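Local coordinates for twitching motility pilus retraction protein (PDB 5ZFQ) that is the hexameric retraction ATPase of the type IV pilus, a motor that probably uses ATP to pull pili back during twitching motility, at residues Y127-F132 and T165-I170; K172-R177 and K195-N200. All blocks are in the same frame, centred on the assembly; numbering follows the deposited sequence.

Contact 1 of 2, residues Y127-F132 and T165-I170; sequences YKILTF and TLAAII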
ATOM      1  N   TYR A 127      -6.717  45.563  -5.829  1.00 50.62           N
ATOM      2  CA  TYR A 127      -5.350  46.074  -5.856  1.00 52.49           C
ATOM      3  C   TYR A 127      -4.931  46.432  -4.434  1.00 53.66           C
ATOM      4  O   TYR A 127      -3.826  46.091  -3.982  1.00 53.14           O
ATOM      5  CB  TYR A 127      -5.217  47.306  -6.766  1.00 54.71           C
ATOM      6  CG  TYR A 127      -5.214  47.040  -8.268  1.00 56.27           C
ATOM      7  CD1 TYR A 127      -4.097  46.458  -8.900  1.00 56.06           C
ATOM      8  CD2 TYR A 127      -6.304  47.414  -9.073  1.00 57.71           C
ATOM      9  CE1 TYR A 127      -4.082  46.231 -10.302  1.00 56.48           C
ATOM     10  CE2 TYR A 127      -6.294  47.197 -10.471  1.00 58.21           C
ATOM     11  CZ  TYR A 127      -5.181  46.605 -11.077  1.00 57.43           C
ATOM     12  OH  TYR A 127      -5.168  46.379 -12.441  1.00 57.59           O
ATOM     13  N   LYS A 128      -5.837  47.107  -3.727  1.00 55.39           N
ATOM     14  CA  LYS A 128      -5.527  47.632  -2.407  1.00 56.50           C
ATOM     15  C   LYS A 128      -5.817  46.602  -1.306  1.00 55.73           C
ATOM     16  O   LYS A 128      -6.946  46.134  -1.141  1.00 56.39           O
ATOM     17  CB  LYS A 128      -6.294  48.937  -2.157  1.00 59.38           C
ATOM     18  CG  LYS A 128      -5.879  49.660  -0.882  1.00 61.82           C
ATOM     19  CD  LYS A 128      -6.582  51.015  -0.733  1.00 66.29           C
ATOM     20  CE  LYS A 128      -6.072  51.793   0.492  1.00 68.02           C
ATOM     21  NZ  LYS A 128      -5.198  52.952   0.124  1.00 69.43           N
ATOM     22  N   ILE A 129      -4.768  46.259  -0.562  1.00 54.42           N
ATOM     23  CA  ILE A 129      -4.860  45.317   0.544  1.00 53.41           C
ATOM     24  C   ILE A 129      -5.332  45.988   1.846  1.00 54.38           C
ATOM     25  O   ILE A 129      -4.639  46.840   2.419  1.00 54.74           O
ATOM     26  CB  ILE A 129      -3.505  44.618   0.796  1.00 51.65           C
ATOM     27  CG1 ILE A 129      -3.226  43.563  -0.286  1.00 50.66           C
ATOM     28  CG2 ILE A 129      -3.494  43.971   2.177  1.00 51.07           C
ATOM     29  CD1 ILE A 129      -2.557  44.083  -1.563  1.00 50.54           C
ATOM     30  N   LEU A 130      -6.527  45.595   2.281  1.00 55.05           N
ATOM     31  CA  LEU A 130      -7.113  46.022   3.556  1.00 56.00           C
ATOM     32  C   LEU A 130      -6.123  46.021   4.721  1.00 55.99           C
ATOM     33  O   LEU A 130      -5.276  45.124   4.834  1.00 54.30           O
ATOM     34  CB  LEU A 130      -8.295  45.117   3.911  1.00 55.80           C
ATOM     35  CG  LEU A 130      -9.461  45.095   2.925  1.00 56.07           C
ATOM     36  CD1 LEU A 130     -10.357  43.889   3.195  1.00 55.89           C
ATOM     37  CD2 LEU A 130     -10.243  46.416   2.991  1.00 57.15           C
ATOM     38  N   THR A 131      -6.239  47.009   5.603  1.00 57.98           N
ATOM     39  CA  THR A 131      -5.329  47.081   6.745  1.00 58.62           C
ATOM     40  C   THR A 131      -5.884  46.382   8.013  1.00 65.86           C
ATOM     41  O   THR A 131      -7.032  45.932   8.048  1.00 66.28           O
ATOM     42  CB  THR A 131      -4.963  48.557   7.070  1.00 69.25           C
ATOM     43  OG1 THR A 131      -3.926  48.585   8.068  1.00 69.40           O
ATOM     44  CG2 THR A 131      -6.174  49.343   7.552  1.00 70.25           C
ATOM     45  N   PHE A 132      -5.039  46.273   9.035  1.00 65.61           N
ATOM     46  CA  PHE A 132      -5.438  45.724  10.323  1.00 66.25           C
ATOM     47  C   PHE A 132      -6.627  46.472  10.912  1.00 68.06           C
ATOM     48  O   PHE A 132      -7.573  45.853  11.402  1.00 68.57           O
ATOM     49  CB  PHE A 132      -4.271  45.774  11.305  1.00 66.08           C
ATOM     50  CG  PHE A 132      -3.048  45.069  10.824  1.00 64.96           C
ATOM     51  CD1 PHE A 132      -2.138  45.713  10.005  1.00 65.15           C
ATOM     52  CD2 PHE A 132      -2.811  43.757  11.186  1.00 64.00           C
ATOM     53  CE1 PHE A 132      -1.002  45.063   9.561  1.00 64.17           C
ATOM     54  CE2 PHE A 132      -1.691  43.102  10.747  1.00 63.11           C
ATOM     55  CZ  PHE A 132      -0.779  43.754   9.935  1.00 63.19           C
ATOM     56  N   THR A 165      -6.012  38.181   6.640  1.00 38.39           N
ATOM     57  CA  THR A 165      -5.146  38.429   7.786  1.00 37.89           C
ATOM     58  C   THR A 165      -3.691  38.274   7.365  1.00 36.02           C
ATOM     59  O   THR A 165      -2.856  39.141   7.646  1.00 35.48           O
ATOM     60  CB  THR A 165      -5.474  37.492   8.957  1.00 38.62           C
ATOM     61  OG1 THR A 165      -6.696  37.917   9.571  1.00 40.01           O
ATOM     62  CG2 THR A 165      -4.372  37.522   9.990  1.00 31.63           C
ATOM     63  N   LEU A 166      -3.404  37.187   6.658  1.00 34.87           N
ATOM     64  CA  LEU A 166      -2.081  36.953   6.091  1.00 33.72           C
ATOM     65  C   LEU A 166      -1.672  38.010   5.068  1.00 33.48           C
ATOM     66  O   LEU A 166      -0.532  38.483   5.076  1.00 33.37           O
ATOM     67  CB  LEU A 166      -2.046  35.567   5.456  1.00 33.04           C
ATOM     68  CG  LEU A 166      -2.009  34.553   6.591  1.00 32.13           C
ATOM     69  CD1 LEU A 166      -2.421  33.174   6.115  1.00 31.87           C
ATOM     70  CD2 LEU A 166      -0.605  34.563   7.181  1.00 31.02           C
ATOM     71  N   ALA A 167      -2.601  38.384   4.198  1.00 33.75           N
ATOM     72  CA  ALA A 167      -2.368  39.451   3.245  1.00 34.17           C
ATOM     73  C   ALA A 167      -1.914  40.731   3.936  1.00 34.91           C
ATOM     74  O   ALA A 167      -0.954  41.372   3.506  1.00 35.64           O
ATOM     75  CB  ALA A 167      -3.627  39.709   2.435  1.00 34.90           C
ATOM     76  N   ALA A 168      -2.597  41.102   5.011  1.00 35.18           N
ATOM     77  CA  ALA A 168      -2.304  42.359   5.693  1.00 36.12           C
ATOM     78  C   ALA A 168      -0.931  42.308   6.360  1.00 36.18           C
ATOM     79  O   ALA A 168      -0.181  43.290   6.369  1.00 36.81           O
ATOM     80  CB  ALA A 168      -3.380  42.663   6.712  1.00 32.76           C
ATOM     81  N   ILE A 169      -0.618  41.150   6.928  1.00 35.65           N
ATOM     82  CA  ILE A 169       0.676  40.923   7.554  1.00 34.74           C
ATOM     83  C   ILE A 169       1.805  41.042   6.530  1.00 34.09           C
ATOM     84  O   ILE A 169       2.806  41.734   6.767  1.00 33.92           O
ATOM     85  CB  ILE A 169       0.731  39.536   8.235  1.00 33.47           C
ATOM     86  CG1 ILE A 169      -0.076  39.562   9.538  1.00 33.64           C
ATOM     87  CG2 ILE A 169       2.169  39.142   8.510  1.00 32.58           C
ATOM     88  CD1 ILE A 169      -0.364  38.195  10.124  1.00 33.02           C
ATOM     89  N   ILE A 170       1.633  40.382   5.389  1.00 33.45           N
ATOM     90  CA  ILE A 170       2.666  40.390   4.370  1.00 33.55           C
ATOM     91  C   ILE A 170       2.829  41.781   3.776  1.00 34.65           C
ATOM     92  O   ILE A 170       3.967  42.227   3.538  1.00 35.84           O
ATOM     93  CB  ILE A 170       2.364  39.356   3.268  1.00 33.50           C
ATOM     94  CG1 ILE A 170       2.626  37.946   3.819  1.00 33.24           C
ATOM     95  CG2 ILE A 170       3.232  39.592   2.048  1.00 33.33           C
ATOM     96  CD1 ILE A 170       1.861  36.859   3.136  1.00 33.10           C
TER
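F132 and I129, three residues apart on the linker that leaves the N-terminal domain after strand 117-125, both pack on A168, where the linker runs onto the RecA-like ATPase domain of this PilT-family motor. The helix they meet, 162-176, begins at what is probably the P-loop (Walker A), as expected for an ATPase of this family. A168 presents its methyl to the linker: CB stands 4.2 Å above the plane of the F132 ring, over its centre, and also lies 3.6 Å from L130 O. F132 reaches further along the helix, its CZ 3.6 Å from A168 O and its CE2 4.1 Å from CG1 of I169, whose side chain it crosses at about a right angle. Replacing F132 by an alanine would probably leave the A168 methyl without its aromatic cover and open a gap beside I169 and L137, which also packs on the ring. The side chains that meet are apolar and the contact is largely buried, its helix backed by the sheet through L166, I169 and I170 on L251. Away from the ring, I129, with CG1 beside the backbone N (chi1 -75°), turns its CG2 branch to the helix, and this methyl rests 4.3 Å from A167 CB and 4.0 Å from A168 CA.

Contact 2 of 2, residues K172-R177 and K195-N200; sequences KINTER and KSCVVN
The amide of N174 lies between aliphatic groups of the facing segment: K195 CB and CG pass over one face, with CG 3.6 Å from N174 ND2, and V199 CG2 lies beneath the other, 3.8 Å from N174 OD1. In the carbonyl plane C197 N donates to N174 OD1 at 3.3 Å, while K195 N reaches the same oxygen at 3.0 Å, tilted 25° from that plane. Two backbone donors thus grip OD1, and ND2 gives a hydrogen bond to P193 O, which together hold the amide against flipping. With CG anti to the backbone N (chi1 -175°), N174 turns its amide across to this loop. The backbone O of N174 accepts S196 N at 2.8 Å, and C197 N adds a weak bond to it. In the RecA-like fold this fastens the C-terminal end of helix 162-176 to the loop entering strand 198-203, an outermost strand of the central sheet in this chain, whose N200 bonds T47 of a neighbouring subunit. K195 extends alongside T175, its CD 3.6 Å from T175 OG1, and carries NZ to a salt bridge with D171. T175 OG1 itself bonds D171 O. Past the helix end, R177 CB sits 4.0 Å from C197 SG, and R177 NH2 donates a hydrogen bond to K147 O.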
ATOM      1  N   LYS A 172       2.372  44.581   5.283  1.00 34.69           N
ATOM      2  CA  LYS A 172       3.093  45.376   6.259  1.00 34.19           C
ATOM      3  C   LYS A 172       4.590  45.056   6.209  1.00 32.97           C
ATOM      4  O   LYS A 172       5.431  45.961   6.309  1.00 33.24           O
ATOM      5  CB  LYS A 172       2.543  45.136   7.660  1.00 34.78           C
ATOM      6  CG  LYS A 172       3.301  45.911   8.734  1.00 36.02           C
ATOM      7  CD  LYS A 172       2.862  45.523  10.147  1.00 37.03           C
ATOM      8  CE  LYS A 172       3.575  46.363  11.208  1.00 38.75           C
ATOM      9  NZ  LYS A 172       3.257  47.838  11.140  1.00 40.67           N
ATOM     10  N   ILE A 173       4.910  43.771   6.048  1.00 31.27           N
ATOM     11  CA  ILE A 173       6.282  43.322   5.978  1.00 30.39           C
ATOM     12  C   ILE A 173       6.960  43.879   4.741  1.00 35.23           C
ATOM     13  O   ILE A 173       8.065  44.418   4.809  1.00 35.42           O
ATOM     14  CB  ILE A 173       6.353  41.794   5.958  1.00 35.21           C
ATOM     15  CG1 ILE A 173       5.931  41.234   7.313  1.00 29.58           C
ATOM     16  CG2 ILE A 173       7.756  41.305   5.583  1.00 29.41           C
ATOM     17  CD1 ILE A 173       5.787  39.731   7.325  1.00 28.99           C
ATOM     18  N   ASN A 174       6.279  43.720   3.611  1.00 34.95           N
ATOM     19  CA  ASN A 174       6.710  44.222   2.321  1.00 35.33           C
ATOM     20  C   ASN A 174       6.949  45.735   2.314  1.00 37.57           C
ATOM     21  O   ASN A 174       7.781  46.249   1.538  1.00 38.05           O
ATOM     22  CB  ASN A 174       5.646  43.846   1.286  1.00 34.53           C
ATOM     23  CG  ASN A 174       6.023  44.215  -0.141  1.00 33.55           C
ATOM     24  OD1 ASN A 174       7.188  44.403  -0.473  1.00 33.33           O
ATOM     25  ND2 ASN A 174       5.013  44.325  -0.990  1.00 33.29           N
ATOM     26  N   THR A 175       6.198  46.441   3.163  1.00 38.95           N
ATOM     27  CA  THR A 175       6.301  47.890   3.288  1.00 41.32           C
ATOM     28  C   THR A 175       7.505  48.290   4.152  1.00 42.95           C
ATOM     29  O   THR A 175       8.200  49.273   3.865  1.00 43.56           O
ATOM     30  CB  THR A 175       5.005  48.511   3.907  1.00 40.36           C
ATOM     31  OG1 THR A 175       3.874  48.252   3.058  1.00 40.75           O
ATOM     32  CG2 THR A 175       5.148  50.021   4.077  1.00 41.00           C
ATOM     33  N   GLU A 176       7.757  47.515   5.204  1.00 43.43           N
ATOM     34  CA  GLU A 176       8.726  47.918   6.217  1.00 44.34           C
ATOM     35  C   GLU A 176      10.107  47.278   6.078  1.00 44.43           C
ATOM     36  O   GLU A 176      11.098  47.906   6.426  1.00 45.64           O
ATOM     37  CB  GLU A 176       8.170  47.620   7.611  1.00 44.92           C
ATOM     38  CG  GLU A 176       6.951  48.435   7.988  1.00 47.74           C
ATOM     39  CD  GLU A 176       6.397  48.070   9.364  1.00 50.09           C
ATOM     40  OE1 GLU A 176       7.018  47.247  10.090  1.00 50.25           O
ATOM     41  OE2 GLU A 176       5.326  48.609   9.717  1.00 52.66           O
ATOM     42  N   ARG A 177      10.190  46.046   5.576  1.00 42.65           N
ATOM     43  CA  ARG A 177      11.480  45.343   5.552  1.00 41.74           C
ATOM     44  C   ARG A 177      12.188  45.354   4.196  1.00 41.64           C
ATOM     45  O   ARG A 177      11.615  45.740   3.193  1.00 42.23           O
ATOM     46  CB  ARG A 177      11.294  43.890   6.004  1.00 40.98           C
ATOM     47  CG  ARG A 177      10.712  43.769   7.388  1.00 41.27           C
ATOM     48  CD  ARG A 177      10.550  42.340   7.865  1.00 40.67           C
ATOM     49  NE  ARG A 177       9.525  42.284   8.903  1.00 40.41           N
ATOM     50  CZ  ARG A 177       9.338  41.266   9.736  1.00 39.84           C
ATOM     51  NH1 ARG A 177      10.108  40.190   9.676  1.00 39.33           N
ATOM     52  NH2 ARG A 177       8.377  41.328  10.645  1.00 40.06           N
ATOM     53  N   LYS A 195       7.349  46.317  -2.839  1.00 36.65           N
ATOM     54  CA  LYS A 195       7.514  47.606  -2.189  1.00 37.85           C
ATOM     55  C   LYS A 195       8.977  47.700  -1.765  1.00 38.61           C
ATOM     56  O   LYS A 195       9.828  47.979  -2.612  1.00 39.56           O
ATOM     57  CB  LYS A 195       6.528  47.763  -1.035  1.00 37.64           C
ATOM     58  CG  LYS A 195       5.095  47.832  -1.567  1.00 37.75           C
ATOM     59  CD  LYS A 195       4.056  48.172  -0.533  1.00 38.13           C
ATOM     60  CE  LYS A 195       2.680  48.162  -1.156  1.00 38.67           C
ATOM     61  NZ  LYS A 195       1.577  48.447  -0.175  1.00 39.52           N
ATOM     62  N   SER A 196       9.293  47.439  -0.499  1.00 38.11           N
ATOM     63  CA  SER A 196      10.703  47.357  -0.092  1.00 37.50           C
ATOM     64  C   SER A 196      11.277  45.934  -0.184  1.00 35.91           C
ATOM     65  O   SER A 196      12.488  45.755  -0.277  1.00 35.72           O
ATOM     66  CB  SER A 196      10.879  47.887   1.325  1.00 37.94           C
ATOM     67  OG  SER A 196      10.620  49.277   1.385  1.00 39.43           O
ATOM     68  N   CYS A 197      10.407  44.930  -0.135  1.00 34.91           N
ATOM     69  CA  CYS A 197      10.823  43.539  -0.260  1.00 34.43           C
ATOM     70  C   CYS A 197      10.784  43.065  -1.711  1.00 34.85           C
ATOM     71  O   CYS A 197      10.123  43.678  -2.551  1.00 35.66           O
ATOM     72  CB  CYS A 197       9.934  42.627   0.594  1.00 33.68           C
ATOM     73  SG  CYS A 197      10.028  42.886   2.385  1.00 33.83           S
ATOM     74  N   VAL A 198      11.504  41.988  -2.014  1.00 34.36           N
ATOM     75  CA  VAL A 198      11.285  41.293  -3.278  1.00 34.46           C
ATOM     76  C   VAL A 198      10.246  40.200  -3.018  1.00 34.05           C
ATOM     77  O   VAL A 198      10.428  39.360  -2.123  1.00 33.96           O
ATOM     78  CB  VAL A 198      12.593  40.682  -3.852  1.00 37.47           C
ATOM     79  CG1 VAL A 198      12.303  39.765  -5.039  1.00 37.39           C
ATOM     80  CG2 VAL A 198      13.558  41.771  -4.267  1.00 38.11           C
ATOM     81  N   VAL A 199       9.153  40.211  -3.775  1.00 33.77           N
ATOM     82  CA  VAL A 199       8.079  39.252  -3.530  1.00 33.53           C
ATOM     83  C   VAL A 199       7.888  38.242  -4.680  1.00 33.36           C
ATOM     84  O   VAL A 199       7.645  38.622  -5.827  1.00 33.70           O
ATOM     85  CB  VAL A 199       6.730  39.974  -3.277  1.00 30.94           C
ATOM     86  CG1 VAL A 199       5.654  38.965  -2.889  1.00 29.91           C
ATOM     87  CG2 VAL A 199       6.888  41.047  -2.200  1.00 31.36           C
ATOM     88  N   ASN A 200       7.993  36.955  -4.347  1.00 32.87           N
ATOM     89  CA  ASN A 200       7.712  35.867  -5.287  1.00 32.42           C
ATOM     90  C   ASN A 200       6.567  34.967  -4.790  1.00 32.05           C
ATOM     91  O   ASN A 200       6.665  34.371  -3.713  1.00 32.41           O
ATOM     92  CB  ASN A 200       8.964  35.024  -5.515  1.00 32.20           C
ATOM     93  CG  ASN A 200       9.929  35.674  -6.466  1.00 32.30           C
ATOM     94  OD1 ASN A 200       9.601  35.907  -7.628  1.00 32.34           O
ATOM     95  ND2 ASN A 200      11.137  35.976  -5.978  1.00 32.28           N
TER

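Overall arrangement
Contacts 1 and 2 occupy successive parts of one helix, 162-176, with centres 12 Å apart, and follow in series along the chain. Contact 1 joins the interdomain linker to the helix soon after the probable P-loop; contact 2 joins its far end to the loop leading into strand 198-203. They touch directly, F132 CE1 lying 3.9 Å from K172 CD. The helix lies against the parallel part of the mixed sheet, on strands that include 249-254. One helix of the ATPase domain thus contacts both the linker from the N-terminal domain and the segment that enters an edge strand meeting a neighbouring subunit of the hexamer.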